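Local coordinates for protein 2-Keto-3-deoxy-(6-phospho-)gluconate aldolase (Thermoproteus tenax, PDB 2R91) that belongs to the dihydrodipicolinate synthetase family of aldolases, folding as an eight-stranded TIM barrel with extra C-terminal helices, and forms an assembly of four chains, at residues P6-F11 against S197-P202; E19-H24 against D58-A63; V25-S30 against Q251-G256. One frame throughout, in Å; residues are numbered along the deposited sequence.

In the fold
The three contacts cluster at helix 18-30, the first outer helix of the barrel. Interactions 2 and 3 use successive turns of it, whereas interaction 1 lies beneath it, where the loop after strand 2-6 meets the loop after strand 192-193. Between contact centres, interactions 1 and 3 are about 8 Å apart, 2 and 3 about 10 Å, and 1 and 2 about 12 Å. Along the chain, interaction 2 is nested within the loop closed by interaction 1, and interaction 3 crosses both. His24, on the 19-24 segment, links interactions 1 and 3 by hydrogen bonds to Asn199 and Tyr253. The loops after the first and last barrel strands, the second outer helix and the chain after helix 239-251 thus meet around one helix.

Interaction 1: P6-F11 against S197-P202; sequences PVITTF and SANYLP
The amide oxygen of Asn199 is gripped from two directions: Ile8 N donates to Asn199 OD1 across 3.1 Å, and His24 of helix 18-30 reaches the same oxygen through NE2. Beside it, Asn199 ND2 donates to Pro6 O at 3.0 Å in an almost straight bond (168°). That carbonyl oxygen lies in the plane of the Asn199 amide, although the nitrogen itself stands well above the carbonyl plane of Pro6. One carboxamide therefore reads an acceptor and a donor two residues apart, straddling Val7, whose CA sits 3.4 Å from Asn199 OD1. With CG anti to its carbonyl carbon (chi1 -74°), Asn199 sends its amide out from residues 197-199, which have helical backbone angles without forming a regular helix. Val7 CG2 and Ile8 CG1 each come to 3.7 Å from Asn199 OD1, so that two neighbouring side chains pack against this buried oxygen. Asn199 ND2 also bonds to Ser196 O, just before the segment. Acceptors around the nitrogen and donors around the oxygen are consistent with a single orientation of the amide, and a side chain satisfies backbone groups where the first barrel strand gives way to loop, linking it to the loop after the last strand.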
loop_
_atom_site.group_PDB
_atom_site.type_symbol
_atom_site.label_atom_id
_atom_site.label_comp_id
_atom_site.label_asym_id
_atom_site.label_seq_id
_atom_site.Cartn_x
_atom_site.Cartn_y
_atom_site.Cartn_z
ATOM N N PRO A 6 -4.234 -7.243 -26.187
ATOM C CA PRO A 6 -4.953 -8.073 -25.213
ATOM C C PRO A 6 -6.413 -7.861 -25.584
ATOM O O PRO A 6 -7.090 -6.925 -25.110
ATOM C CB PRO A 6 -4.561 -7.448 -23.850
ATOM C CG PRO A 6 -4.401 -5.921 -24.192
ATOM C CD PRO A 6 -3.915 -5.883 -25.661
ATOM N N VAL A 7 -6.888 -8.712 -26.494
ATOM C CA VAL A 7 -8.144 -8.505 -27.181
ATOM C C VAL A 7 -9.343 -8.667 -26.263
ATOM O O VAL A 7 -9.333 -9.508 -25.348
ATOM C CB VAL A 7 -8.220 -9.434 -28.424
ATOM C CG1 VAL A 7 -8.366 -10.921 -27.984
ATOM C CG2 VAL A 7 -9.329 -8.981 -29.377
ATOM N N ILE A 8 -10.367 -7.837 -26.487
ATOM C CA ILE A 8 -11.618 -7.986 -25.762
ATOM C C ILE A 8 -12.319 -9.298 -26.147
ATOM O O ILE A 8 -12.216 -9.759 -27.276
ATOM C CB ILE A 8 -12.600 -6.802 -26.020
ATOM C CG1 ILE A 8 -12.763 -6.557 -27.526
ATOM C CG2 ILE A 8 -12.110 -5.507 -25.284
ATOM C CD1 ILE A 8 -13.856 -5.548 -27.907
ATOM N N THR A 9 -13.075 -9.845 -25.203
ATOM C CA THR A 9 -13.912 -10.990 -25.435
ATOM C C THR A 9 -15.337 -10.461 -25.702
ATOM O O THR A 9 -15.954 -9.848 -24.840
ATOM C CB THR A 9 -13.872 -11.900 -24.204
ATOM O OG1 THR A 9 -12.526 -12.347 -23.974
ATOM C CG2 THR A 9 -14.809 -13.088 -24.386
ATOM N N THR A 10 -15.842 -10.698 -26.909
ATOM C CA THR A 10 -17.058 -10.045 -27.397
ATOM C C THR A 10 -18.304 -10.900 -27.108
ATOM O O THR A 10 -18.604 -11.810 -27.894
ATOM C CB THR A 10 -16.977 -9.795 -28.920
ATOM O OG1 THR A 10 -16.657 -11.030 -29.576
ATOM C CG2 THR A 10 -15.858 -8.770 -29.312
ATOM N N PHE A 11 -19.023 -10.617 -26.011
ATOM C CA PHE A 11 -20.299 -11.270 -25.712
ATOM C C PHE A 11 -21.449 -10.582 -26.477
ATOM O O PHE A 11 -21.419 -9.361 -26.730
ATOM C CB PHE A 11 -20.640 -11.224 -24.209
ATOM C CG PHE A 11 -19.761 -12.078 -23.353
ATOM C CD1 PHE A 11 -20.135 -13.391 -23.038
ATOM C CD2 PHE A 11 -18.571 -11.588 -22.848
ATOM C CE1 PHE A 11 -19.308 -14.190 -22.249
ATOM C CE2 PHE A 11 -17.756 -12.369 -22.029
ATOM C CZ PHE A 11 -18.126 -13.687 -21.748
ATOM N N SER A 197 -5.344 -0.425 -25.361
ATOM C CA SER A 197 -5.727 0.488 -26.442
ATOM C C SER A 197 -5.456 -0.048 -27.862
ATOM O O SER A 197 -5.924 0.538 -28.843
ATOM C CB SER A 197 -5.018 1.855 -26.293
ATOM O OG SER A 197 -3.621 1.683 -26.291
ATOM N N ALA A 198 -4.700 -1.134 -27.996
ATOM C CA ALA A 198 -4.618 -1.776 -29.320
ATOM C C ALA A 198 -5.988 -2.262 -29.798
ATOM O O ALA A 198 -6.173 -2.504 -30.985
ATOM C CB ALA A 198 -3.588 -2.905 -29.345
ATOM N N ASN A 199 -6.942 -2.407 -28.884
ATOM C CA ASN A 199 -8.305 -2.711 -29.301
ATOM C C ASN A 199 -8.971 -1.582 -30.070
ATOM O O ASN A 199 -9.650 -1.825 -31.055
ATOM C CB ASN A 199 -9.199 -3.064 -28.110
ATOM C CG ASN A 199 -8.902 -4.435 -27.576
ATOM O OD1 ASN A 199 -9.302 -5.435 -28.179
ATOM N ND2 ASN A 199 -8.149 -4.497 -26.480
ATOM N N TYR A 200 -8.840 -0.351 -29.562
ATOM C CA TYR A 200 -9.625 0.761 -30.114
ATOM C C TYR A 200 -8.827 1.742 -30.952
ATOM O O TYR A 200 -9.405 2.405 -31.799
ATOM C CB TYR A 200 -10.418 1.493 -29.020
ATOM C CG TYR A 200 -9.635 1.887 -27.763
ATOM C CD1 TYR A 200 -8.975 3.114 -27.679
ATOM C CD2 TYR A 200 -9.639 1.064 -26.630
ATOM C CE1 TYR A 200 -8.287 3.485 -26.498
ATOM C CE2 TYR A 200 -8.968 1.418 -25.463
ATOM C CZ TYR A 200 -8.306 2.645 -25.402
ATOM O OH TYR A 200 -7.637 2.996 -24.247
ATOM N N LEU A 201 -7.518 1.839 -30.719
ATOM C CA LEU A 201 -6.658 2.748 -31.489
ATOM C C LEU A 201 -5.327 2.132 -31.877
ATOM O O LEU A 201 -4.256 2.696 -31.601
ATOM C CB LEU A 201 -6.431 4.097 -30.728
ATOM C CG LEU A 201 -7.623 5.035 -30.828
ATOM C CD1 LEU A 201 -7.565 6.154 -29.751
ATOM C CD2 LEU A 201 -7.707 5.615 -32.258
ATOM N N PRO A 202 -5.373 0.966 -32.566
ATOM C CA PRO A 202 -4.125 0.335 -32.991
ATOM C C PRO A 202 -3.311 1.282 -33.876
ATOM O O PRO A 202 -2.091 1.245 -33.834
ATOM C CB PRO A 202 -4.619 -0.890 -33.828
ATOM C CG PRO A 202 -6.042 -0.552 -34.233
ATOM C CD PRO A 202 -6.561 0.197 -32.989
#

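Interaction 2: E19-H24 against D58-A63; sequences ELFANH and DAATSA
Phe21 sets the CD2-CE2 side of its ring against helix 58-63, with CD2 against Ala59 CB at 3.5 Å and CE2 against the backbone of the next residue. Here Phe21 CE2 is 3.5 Å from Ala60 N, while Ala60 CA lies at the ring edge, in the plane of the ring. The methyl of Ala59 and the nitrogen of Ala60 approach the ring obliquely. Ala60 CB comes in nearer the far end of the ring, 4.0 Å from Phe21 CE2. The ring reaches these groups because CG stands anti to the backbone N (chi1 -175°), which carries it off helix 19-24 toward its neighbour. A turn further along the opposing helix, no large side chain intervenes: Ala22 and Ala63 meet directly, Ala63 CB lying 4.3 Å from Ala22 CA, with their own CA atoms 5.6 Å apart. Small residues thus let the backbones draw together at one end, while a single aromatic fills the wider separation at the other. The axes of the two segments pass 9.5 Å apart with a crossing angle of -36°, and the contact between them is apolar. Phe21 also packs on Val7 and Thr10 of the loop after strand 2-6, and Ala60 rests on Val67 of strand 67-70. The pair is thus the first and second outer helices of the TIM barrel, adjacent in its ring and running in broadly the same direction over the strands.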
loop_
_atom_site.group_PDB
_atom_site.type_symbol
_atom_site.label_atom_id
_atom_site.label_comp_id
_atom_site.label_asym_id
_atom_site.label_seq_id
_atom_site.Cartn_x
_atom_site.Cartn_y
_atom_site.Cartn_z
ATOM N N GLU A 19 -18.467 -14.067 -34.457
ATOM C CA GLU A 19 -18.498 -13.224 -35.647
ATOM C C GLU A 19 -18.050 -11.803 -35.288
ATOM O O GLU A 19 -17.240 -11.209 -35.991
ATOM C CB GLU A 19 -19.881 -13.194 -36.302
ATOM C CG GLU A 19 -20.244 -14.497 -37.048
ATOM C CD GLU A 19 -20.652 -15.638 -36.106
ATOM O OE1 GLU A 19 -19.985 -16.713 -36.133
ATOM O OE2 GLU A 19 -21.638 -15.456 -35.330
ATOM N N LEU A 20 -18.601 -11.255 -34.208
ATOM C CA LEU A 20 -18.099 -9.952 -33.704
ATOM C C LEU A 20 -16.584 -10.040 -33.431
ATOM O O LEU A 20 -15.829 -9.164 -33.836
ATOM C CB LEU A 20 -18.847 -9.519 -32.453
ATOM C CG LEU A 20 -20.308 -9.154 -32.603
ATOM C CD1 LEU A 20 -20.857 -8.758 -31.245
ATOM C CD2 LEU A 20 -20.495 -8.015 -33.654
ATOM N N PHE A 21 -16.149 -11.116 -32.787
ATOM C CA PHE A 21 -14.740 -11.287 -32.414
ATOM C C PHE A 21 -13.799 -11.325 -33.621
ATOM O O PHE A 21 -12.751 -10.671 -33.634
ATOM C CB PHE A 21 -14.584 -12.546 -31.551
ATOM C CG PHE A 21 -13.205 -12.758 -31.018
ATOM C CD1 PHE A 21 -12.786 -12.117 -29.853
ATOM C CD2 PHE A 21 -12.310 -13.601 -31.677
ATOM C CE1 PHE A 21 -11.503 -12.302 -29.355
ATOM C CE2 PHE A 21 -11.028 -13.801 -31.186
ATOM C CZ PHE A 21 -10.620 -13.143 -30.009
ATOM N N ALA A 22 -14.182 -12.097 -34.638
ATOM C CA ALA A 22 -13.383 -12.252 -35.849
ATOM C C ALA A 22 -13.282 -10.965 -36.632
ATOM O O ALA A 22 -12.230 -10.675 -37.150
ATOM C CB ALA A 22 -13.993 -13.365 -36.780
ATOM N N ASN A 23 -14.385 -10.238 -36.763
ATOM C CA ASN A 23 -14.371 -8.971 -37.464
ATOM C C ASN A 23 -13.392 -8.031 -36.756
ATOM O O ASN A 23 -12.542 -7.409 -37.397
ATOM C CB ASN A 23 -15.772 -8.344 -37.475
ATOM C CG ASN A 23 -15.791 -6.938 -38.082
ATOM O OD1 ASN A 23 -15.666 -6.777 -39.296
ATOM N ND2 ASN A 23 -15.966 -5.914 -37.235
ATOM N N HIS A 24 -13.517 -7.961 -35.432
ATOM C CA HIS A 24 -12.652 -7.074 -34.604
ATOM C C HIS A 24 -11.185 -7.471 -34.741
ATOM O O HIS A 24 -10.341 -6.655 -35.041
ATOM C CB HIS A 24 -13.090 -7.144 -33.132
ATOM C CG HIS A 24 -12.230 -6.324 -32.200
ATOM N ND1 HIS A 24 -12.048 -4.966 -32.366
ATOM C CD2 HIS A 24 -11.524 -6.668 -31.092
ATOM C CE1 HIS A 24 -11.252 -4.510 -31.401
ATOM N NE2 HIS A 24 -10.924 -5.520 -30.617
ATOM N N ASP A 58 -10.150 -20.919 -30.164
ATOM C CA ASP A 58 -10.494 -21.319 -31.547
ATOM C C ASP A 58 -10.718 -20.073 -32.390
ATOM O O ASP A 58 -10.226 -19.983 -33.520
ATOM C CB ASP A 58 -11.777 -22.159 -31.571
ATOM C CG ASP A 58 -11.590 -23.555 -30.989
ATOM O OD1 ASP A 58 -10.474 -24.081 -30.960
ATOM O OD2 ASP A 58 -12.598 -24.154 -30.579
ATOM N N ALA A 59 -11.472 -19.108 -31.847
ATOM C CA ALA A 59 -11.790 -17.882 -32.603
ATOM C C ALA A 59 -10.534 -17.084 -32.910
ATOM O O ALA A 59 -10.375 -16.579 -34.020
ATOM C CB ALA A 59 -12.843 -17.006 -31.849
ATOM N N ALA A 60 -9.639 -16.970 -31.921
ATOM C CA ALA A 60 -8.419 -16.163 -32.089
ATOM C C ALA A 60 -7.491 -16.811 -33.115
ATOM O O ALA A 60 -7.019 -16.146 -34.047
ATOM C CB ALA A 60 -7.674 -15.986 -30.714
ATOM N N THR A 61 -7.218 -18.115 -32.939
ATOM C CA THR A 61 -6.329 -18.823 -33.879
ATOM C C THR A 61 -6.919 -18.950 -35.301
ATOM O O THR A 61 -6.182 -19.062 -36.262
ATOM C CB THR A 61 -5.856 -20.216 -33.361
ATOM O OG1 THR A 61 -6.992 -21.055 -33.091
ATOM C CG2 THR A 61 -5.007 -20.066 -32.093
ATOM N N SER A 62 -8.229 -18.913 -35.464
ATOM C CA SER A 62 -8.709 -18.905 -36.829
ATOM C C SER A 62 -8.747 -17.484 -37.446
ATOM O O SER A 62 -8.770 -17.342 -38.665
ATOM C CB SER A 62 -9.992 -19.716 -36.995
ATOM O OG SER A 62 -11.081 -19.126 -36.325
ATOM N N ALA A 63 -8.659 -16.441 -36.617
ATOM C CA ALA A 63 -8.678 -15.053 -37.129
ATOM C C ALA A 63 -7.280 -14.415 -37.281
ATOM O O ALA A 63 -7.096 -13.482 -38.075
ATOM C CB ALA A 63 -9.604 -14.158 -36.269
#

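Interaction 3: V25-S30 against Q251-G256; sequences VKNITS and QGYEAG
Asn27 ND2 donates to two side chains of the segment 251-256, using one N-H for each. The bond to Gln251 OE1 is short and nearly straight, 2.9 Å with an N-H...O angle of 167°; the acceptor lies in the amide plane of Asn27, yet the nitrogen sits above the carbonyl plane of Gln251. The second bond, to Tyr253 OH at 3.0 Å, is more bent (137°), and the hydroxyl is tilted from the Asn27 amide plane. Each acceptor has a further partner: Gln251 OE1 takes a bond from Lys31 NZ, and Tyr253 OH is hydrogen-bonded to His24 ND1. At its other end, Gln251 NE2 bonds to Tyr200 O and to Glu203, so both sides of this amide are engaged. The Gln251 side chain bends at chi2 (-56°), bringing the carboxamide round to Asn27. Around these bonds the packing is close. The amide of Asn27 stands almost perpendicular to the Tyr253 ring and meets its edge: Asn27 CG lies in the ring plane, 3.6 Å from Tyr253 CE2, and Asn27 CB is 3.5 Å from Tyr253 OH. On the next residue of the helix, Ile28 CG2 approaches that hydroxyl to 4.0 Å, at about a right angle to the tyrosine side chain. Beyond Gln251, Gly252 leaves the helix with positive phi and the chain turns, so that Tyr253 can point back at helix 18-30 and pack on Val247 as well. Helices added after the barrel are a feature of the dihydrodipicolinate synthetase family; here the chain leaving one of them, helix 239-251, is tied by polar side chains to the first outer helix of the TIM barrel.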
loop_
_atom_site.group_PDB
_atom_site.type_symbol
_atom_site.label_atom_id
_atom_site.label_comp_id
_atom_site.label_asym_id
_atom_site.label_seq_id
_atom_site.Cartn_x
_atom_site.Cartn_y
_atom_site.Cartn_z
ATOM N N VAL A 25 -10.864 -8.748 -34.563
ATOM C CA VAL A 25 -9.476 -9.180 -34.708
ATOM C C VAL A 25 -8.883 -8.867 -36.095
ATOM O O VAL A 25 -7.737 -8.411 -36.225
ATOM C CB VAL A 25 -9.313 -10.668 -34.390
ATOM C CG1 VAL A 25 -7.962 -11.163 -34.901
ATOM C CG2 VAL A 25 -9.460 -10.928 -32.864
ATOM N N LYS A 26 -9.664 -9.109 -37.140
ATOM C CA LYS A 26 -9.169 -8.888 -38.488
ATOM C C LYS A 26 -8.963 -7.390 -38.762
ATOM O O LYS A 26 -8.013 -7.005 -39.441
ATOM C CB LYS A 26 -10.120 -9.529 -39.503
ATOM C CG LYS A 26 -10.070 -11.083 -39.437
ATOM C CD LYS A 26 -11.299 -11.713 -40.146
ATOM C CE LYS A 26 -11.453 -13.208 -39.813
ATOM N NZ LYS A 26 -12.801 -13.711 -40.264
ATOM N N ASN A 27 -9.851 -6.554 -38.230
ATOM C CA ASN A 27 -9.633 -5.102 -38.315
ATOM C C ASN A 27 -8.341 -4.662 -37.621
ATOM O O ASN A 27 -7.462 -4.023 -38.219
ATOM C CB ASN A 27 -10.813 -4.327 -37.724
ATOM C CG ASN A 27 -10.575 -2.819 -37.743
ATOM O OD1 ASN A 27 -10.403 -2.238 -38.812
ATOM N ND2 ASN A 27 -10.522 -2.189 -36.564
ATOM N N ILE A 28 -8.183 -5.014 -36.351
ATOM C CA ILE A 28 -7.021 -4.460 -35.646
ATOM C C ILE A 28 -5.701 -5.021 -36.170
ATOM O O ILE A 28 -4.687 -4.335 -36.185
ATOM C CB ILE A 28 -7.173 -4.562 -34.097
ATOM C CG1 ILE A 28 -6.990 -6.017 -33.612
ATOM C CG2 ILE A 28 -8.537 -3.980 -33.676
ATOM C CD1 ILE A 28 -7.318 -6.224 -32.081
ATOM N N THR A 29 -5.680 -6.271 -36.621
ATOM C CA THR A 29 -4.429 -6.788 -37.183
ATOM C C THR A 29 -4.136 -6.112 -38.545
ATOM O O THR A 29 -2.984 -5.997 -38.942
ATOM C CB THR A 29 -4.417 -8.344 -37.328
ATOM O OG1 THR A 29 -5.549 -8.736 -38.089
ATOM C CG2 THR A 29 -4.499 -9.034 -35.948
ATOM N N SER A 30 -5.165 -5.646 -39.244
ATOM C CA SER A 30 -4.925 -4.869 -40.459
ATOM C C SER A 30 -4.315 -3.479 -40.180
ATOM O O SER A 30 -3.722 -2.851 -41.069
ATOM C CB SER A 30 -6.196 -4.713 -41.282
ATOM O OG SER A 30 -7.004 -3.652 -40.787
ATOM N N GLN A 251 -13.427 2.775 -34.123
ATOM C CA GLN A 251 -13.314 1.798 -35.232
ATOM C C GLN A 251 -14.622 1.636 -36.016
ATOM O O GLN A 251 -14.614 1.124 -37.123
ATOM C CB GLN A 251 -12.824 0.421 -34.722
ATOM C CG GLN A 251 -11.447 0.447 -34.076
ATOM C CD GLN A 251 -10.401 1.027 -35.012
ATOM O OE1 GLN A 251 -10.332 0.644 -36.196
ATOM N NE2 GLN A 251 -9.581 1.972 -34.498
ATOM N N GLY A 252 -15.738 2.047 -35.438
ATOM C CA GLY A 252 -16.976 2.163 -36.200
ATOM C C GLY A 252 -17.730 0.871 -36.492
ATOM O O GLY A 252 -18.482 0.793 -37.477
ATOM N N TYR A 253 -17.552 -0.143 -35.653
ATOM C CA TYR A 253 -18.356 -1.367 -35.769
ATOM C C TYR A 253 -18.764 -1.833 -34.379
ATOM O O TYR A 253 -18.198 -1.382 -33.365
ATOM C CB TYR A 253 -17.609 -2.487 -36.531
ATOM C CG TYR A 253 -16.223 -2.791 -36.006
ATOM C CD1 TYR A 253 -16.033 -3.411 -34.771
ATOM C CD2 TYR A 253 -15.102 -2.451 -36.750
ATOM C CE1 TYR A 253 -14.719 -3.669 -34.275
ATOM C CE2 TYR A 253 -13.819 -2.719 -36.296
ATOM C CZ TYR A 253 -13.646 -3.322 -35.047
ATOM O OH TYR A 253 -12.366 -3.552 -34.644
ATOM N N GLU A 254 -19.722 -2.751 -34.335
ATOM C CA GLU A 254 -20.223 -3.272 -33.069
ATOM C C GLU A 254 -19.162 -4.134 -32.412
ATOM O O GLU A 254 -18.563 -4.994 -33.049
ATOM C CB GLU A 254 -21.502 -4.087 -33.269
ATOM C CG GLU A 254 -22.766 -3.253 -33.487
ATOM C CD GLU A 254 -24.044 -4.118 -33.487
ATOM O OE1 GLU A 254 -23.922 -5.373 -33.429
ATOM O OE2 GLU A 254 -25.174 -3.549 -33.541
ATOM N N ALA A 255 -18.927 -3.899 -31.125
ATOM C CA ALA A 255 -17.833 -4.572 -30.428
ATOM C C ALA A 255 -18.344 -5.585 -29.415
ATOM O O ALA A 255 -17.551 -6.155 -28.680
ATOM C CB ALA A 255 -16.959 -3.533 -29.696
ATOM N N GLY A 256 -19.664 -5.756 -29.327
ATOM C CA GLY A 256 -20.242 -6.619 -28.290
ATOM C C GLY A 256 -20.119 -5.983 -26.910
ATOM O O GLY A 256 -19.979 -4.757 -26.795
#